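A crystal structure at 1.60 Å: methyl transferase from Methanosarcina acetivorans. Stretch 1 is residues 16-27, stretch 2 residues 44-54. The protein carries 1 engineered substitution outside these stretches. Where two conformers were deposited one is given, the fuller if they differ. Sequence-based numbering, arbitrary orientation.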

# COMPACT_ATOMS: atom_id res chain seq x y z
N ASP A 16 -8.38 11.31 6.21
CA ASP A 16 -8.02 12.59 5.63
C ASP A 16 -6.57 12.96 5.88
O ASP A 16 -6.23 14.15 5.90
CB ASP A 16 -8.95 13.69 6.18
CG ASP A 16 -8.71 14.03 7.65
OD1 ASP A 16 -7.81 13.48 8.32
OD2 ASP A 16 -9.47 14.87 8.17
N HIS A 17 -5.70 11.97 6.07
CA HIS A 17 -4.29 12.20 6.31
C HIS A 17 -3.53 10.94 5.91
O HIS A 17 -4.14 9.88 5.73
CB HIS A 17 -4.02 12.57 7.78
CG HIS A 17 -4.57 11.59 8.78
ND1 HIS A 17 -5.89 11.58 9.16
CD2 HIS A 17 -3.96 10.62 9.50
CE1 HIS A 17 -6.08 10.64 10.07
NE2 HIS A 17 -4.92 10.03 10.29
N PRO A 18 -2.21 11.02 5.75
CA PRO A 18 -1.44 9.80 5.50
C PRO A 18 -1.52 8.89 6.71
O PRO A 18 -1.72 9.34 7.83
CB PRO A 18 -0.01 10.31 5.29
CG PRO A 18 -0.18 11.77 4.94
CD PRO A 18 -1.37 12.22 5.71
N GLN A 19 -1.38 7.58 6.47
CA GLN A 19 -1.32 6.65 7.58
C GLN A 19 -0.09 6.94 8.44
O GLN A 19 1.00 7.15 7.91
CB GLN A 19 -1.27 5.20 7.09
CG GLN A 19 -2.63 4.69 6.65
CD GLN A 19 -3.54 4.44 7.81
OE1 GLN A 19 -3.11 4.44 8.97
NE2 GLN A 19 -4.83 4.28 7.53
N PRO A 20 -0.24 6.96 9.77
CA PRO A 20 0.92 7.26 10.62
C PRO A 20 2.09 6.32 10.40
O PRO A 20 3.24 6.77 10.46
CB PRO A 20 0.35 7.16 12.04
CG PRO A 20 -1.08 7.55 11.87
CD PRO A 20 -1.51 7.07 10.51
N ALA A 21 1.83 5.04 10.11
CA ALA A 21 2.94 4.11 9.91
C ALA A 21 3.83 4.55 8.76
O ALA A 21 5.06 4.41 8.81
CB ALA A 21 2.42 2.69 9.69
N PHE A 22 3.23 5.10 7.70
CA PHE A 22 4.03 5.57 6.57
C PHE A 22 4.67 6.93 6.84
O PHE A 22 5.79 7.18 6.39
CB PHE A 22 3.17 5.57 5.31
CG PHE A 22 2.90 4.18 4.78
CD1 PHE A 22 3.89 3.48 4.10
CD2 PHE A 22 1.68 3.57 4.97
CE1 PHE A 22 3.65 2.18 3.63
CE2 PHE A 22 1.44 2.27 4.51
CZ PHE A 22 2.42 1.58 3.84
N GLN A 23 3.98 7.81 7.57
CA GLN A 23 4.62 9.05 8.01
C GLN A 23 5.85 8.76 8.85
O GLN A 23 6.88 9.45 8.74
CB GLN A 23 3.64 9.90 8.82
CG GLN A 23 4.30 11.03 9.63
CD GLN A 23 4.92 12.10 8.74
OE1 GLN A 23 4.39 12.42 7.67
NE2 GLN A 23 6.04 12.66 9.18
N ALA A 24 5.79 7.71 9.66
CA ALA A 24 6.91 7.37 10.54
C ALA A 24 8.09 6.82 9.74
O ALA A 24 9.24 6.96 10.18
CB ALA A 24 6.45 6.35 11.58
N LEU A 25 7.83 6.21 8.59
CA LEU A 25 8.90 5.74 7.72
C LEU A 25 9.67 6.92 7.13
O LEU A 25 10.87 6.80 6.85
CB LEU A 25 8.35 4.88 6.58
CG LEU A 25 7.80 3.50 6.97
CD1 LEU A 25 7.13 2.83 5.76
CD2 LEU A 25 8.94 2.65 7.51
N ILE A 26 9.01 8.05 6.95
CA ILE A 26 9.73 9.25 6.56
C ILE A 26 10.56 9.76 7.73
O ILE A 26 11.75 10.05 7.59
CB ILE A 26 8.75 10.32 6.03
CG1 ILE A 26 8.07 9.80 4.76
CG2 ILE A 26 9.50 11.61 5.72
CD1 ILE A 26 8.95 9.90 3.53
N GLU A 27 9.94 9.84 8.92
CA GLU A 27 10.64 10.34 10.10
C GLU A 27 11.86 9.50 10.44
O GLU A 27 12.84 10.02 10.97
CB GLU A 27 9.70 10.38 11.30
CG GLU A 27 8.44 11.18 11.07
CD GLU A 27 8.65 12.66 11.32
OE1 GLU A 27 9.72 13.02 11.86
OE2 GLU A 27 7.75 13.45 10.96
N GLY A 44 -5.25 8.94 -2.30
CA GLY A 44 -3.95 9.53 -2.53
C GLY A 44 -3.21 10.17 -1.37
O GLY A 44 -2.18 10.81 -1.61
N GLU A 45 -3.67 10.00 -0.12
CA GLU A 45 -3.01 10.67 1.00
C GLU A 45 -1.55 10.22 1.15
O GLU A 45 -0.64 11.05 1.25
CB GLU A 45 -3.78 10.44 2.30
CG GLU A 45 -5.12 11.12 2.32
CD GLU A 45 -5.02 12.63 2.47
OE1 GLU A 45 -6.02 13.29 2.15
OE2 GLU A 45 -3.97 13.14 2.92
N ASN A 46 -1.30 8.91 1.16
CA ASN A 46 0.07 8.45 1.34
C ASN A 46 0.94 8.84 0.15
O ASN A 46 2.11 9.19 0.31
CB ASN A 46 0.11 6.94 1.54
CG ASN A 46 -0.48 6.52 2.87
OD1 ASN A 46 -0.27 7.18 3.88
ND2 ASN A 46 -1.17 5.37 2.88
N ALA A 47 0.37 8.77 -1.06
CA ALA A 47 1.14 9.09 -2.26
C ALA A 47 1.56 10.55 -2.27
O ALA A 47 2.71 10.88 -2.58
CB ALA A 47 0.32 8.75 -3.50
N ILE A 48 0.64 11.44 -1.89
CA ILE A 48 0.95 12.86 -1.83
C ILE A 48 2.01 13.11 -0.77
O ILE A 48 2.93 13.92 -0.96
CB ILE A 48 -0.34 13.67 -1.57
CG1 ILE A 48 -1.23 13.62 -2.82
CG2 ILE A 48 0.00 15.10 -1.20
CD1 ILE A 48 -2.64 14.15 -2.61
N MET A 49 1.93 12.41 0.36
CA MET A 49 2.94 12.58 1.40
C MET A 49 4.33 12.23 0.87
O MET A 49 5.30 12.97 1.11
CB MET A 49 2.57 11.73 2.61
CG MET A 49 3.44 11.98 3.80
SD MET A 49 4.82 10.84 3.76
CE MET A 49 3.99 9.28 4.07
N LEU A 50 4.45 11.11 0.16
CA LEU A 50 5.75 10.73 -0.40
C LEU A 50 6.24 11.77 -1.38
O LEU A 50 7.43 12.10 -1.42
CB LEU A 50 5.64 9.37 -1.09
CG LEU A 50 5.57 8.16 -0.15
CD1 LEU A 50 5.67 6.85 -0.93
CD2 LEU A 50 6.68 8.26 0.86
N ALA A 51 5.32 12.31 -2.20
CA ALA A 51 5.67 13.34 -3.16
C ALA A 51 6.15 14.61 -2.47
O ALA A 51 7.08 15.27 -2.95
CB ALA A 51 4.46 13.63 -4.06
N LYS A 52 5.54 14.98 -1.33
CA LYS A 52 5.99 16.16 -0.60
C LYS A 52 7.28 15.91 0.18
O LYS A 52 7.81 16.85 0.77
CB LYS A 52 4.90 16.64 0.37
CG LYS A 52 3.90 17.61 -0.25
CD LYS A 52 3.11 18.36 0.83
CE LYS A 52 1.78 18.89 0.28
NZ LYS A 52 1.93 20.16 -0.50
N ASN A 53 7.79 14.69 0.18
CA ASN A 53 9.05 14.36 0.84
C ASN A 53 10.09 13.81 -0.14
O ASN A 53 10.87 12.92 0.20
CB ASN A 53 8.80 13.39 1.99
CG ASN A 53 8.15 14.08 3.17
OD1 ASN A 53 8.83 14.74 3.94
ND2 ASN A 53 6.84 13.99 3.26
N GLY A 54 10.09 14.34 -1.35
CA GLY A 54 11.21 14.15 -2.27
C GLY A 54 11.16 12.94 -3.16
O GLY A 54 12.16 12.65 -3.83
O HOH W 1 -3.70 15.59 4.47
O HOH W 2 5.29 14.29 5.80

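Two helices, 20-27 and 45-51, run nearly parallel, 12° apart in direction, with axes no closer than 10.4 Å. That spacing leaves room for side chains between them, and Met-49 and Ile-26 cover the most surface in filling it.

Met-49 is the hub. Its CA-to-CB bond points toward the first stretch, and the thioether chain bends, with chi1 t, chi2 between wells at -91° and chi3 m, to bring CE against Phe-22. At its base, CB lies 3.6 Å from Pro-18 CG. Further out, SD meets Ile-26 CG1 at 3.6 Å, and the terminal CE rests 3.6 Å from Phe-22 O and 4.0 Å from Phe-22 CB. One unbranched side chain thus touches both the loop before the helix and the helix itself, a reach that suits methionine to a gap of this width.

Ile-26 answers from the other side, its CA-to-CB bond also pointing toward its partner. With chi1 and chi2 both m, its CD1 comes 3.9 Å from Leu-50 CD2, while CG2 lies 3.7 Å from Asn-53 OD1. The branched side chain therefore spreads over three residues of stretch 2, from Met-49 and Leu-50 to Asn-53, which lies in the type I turn Ala-51 to Gly-54. Asn-53 is itself held by a hydrogen bond from its ND2 to Met-49 O (2.8 Å), and the same ND2 donates to water 2 (3.0 Å), which in turn donates to Gln-23 OE1 (2.8 Å). A water thereby links Asn-53 to Gln-23 across the gap.

Where the loop before the first helix meets the start of the second, the contact turns polar. The backbones come close here, Pro-18 CA to Asn-46 CA being 4.6 Å. The single direct hydrogen bond across the contact runs from Gln-19 N to Asn-46 OD1, at 2.8 Å and 147°. Gln-19 is the N-cap residue, so the buried asparagine satisfies a backbone amide just before the first helix begins. Asn-46 starts sideways, but its end comes nearer, bringing the amide group to the loop; its ND2 approaches Phe-22 CD2 obliquely at 4.0 Å.

Pro-18 packs beside this bond. Lacking an amide hydrogen, it leaves no backbone donor to satisfy, and its ring offers a compact apolar surface to Met-49. Glu-45, its CA-to-CB bond pointing toward the first stretch, is the third most covered residue: its CB lies 3.5 Å from His-17 O, and its OE2 accepts from water 1 (2.9 Å), which also donates to Asp-16 O (3.2 Å).

The rule is economical: 514 Å² buried, both sides summed, with apolar packing around Met-49 SD and CE, one buried direct hydrogen bond and water bridges at the margins.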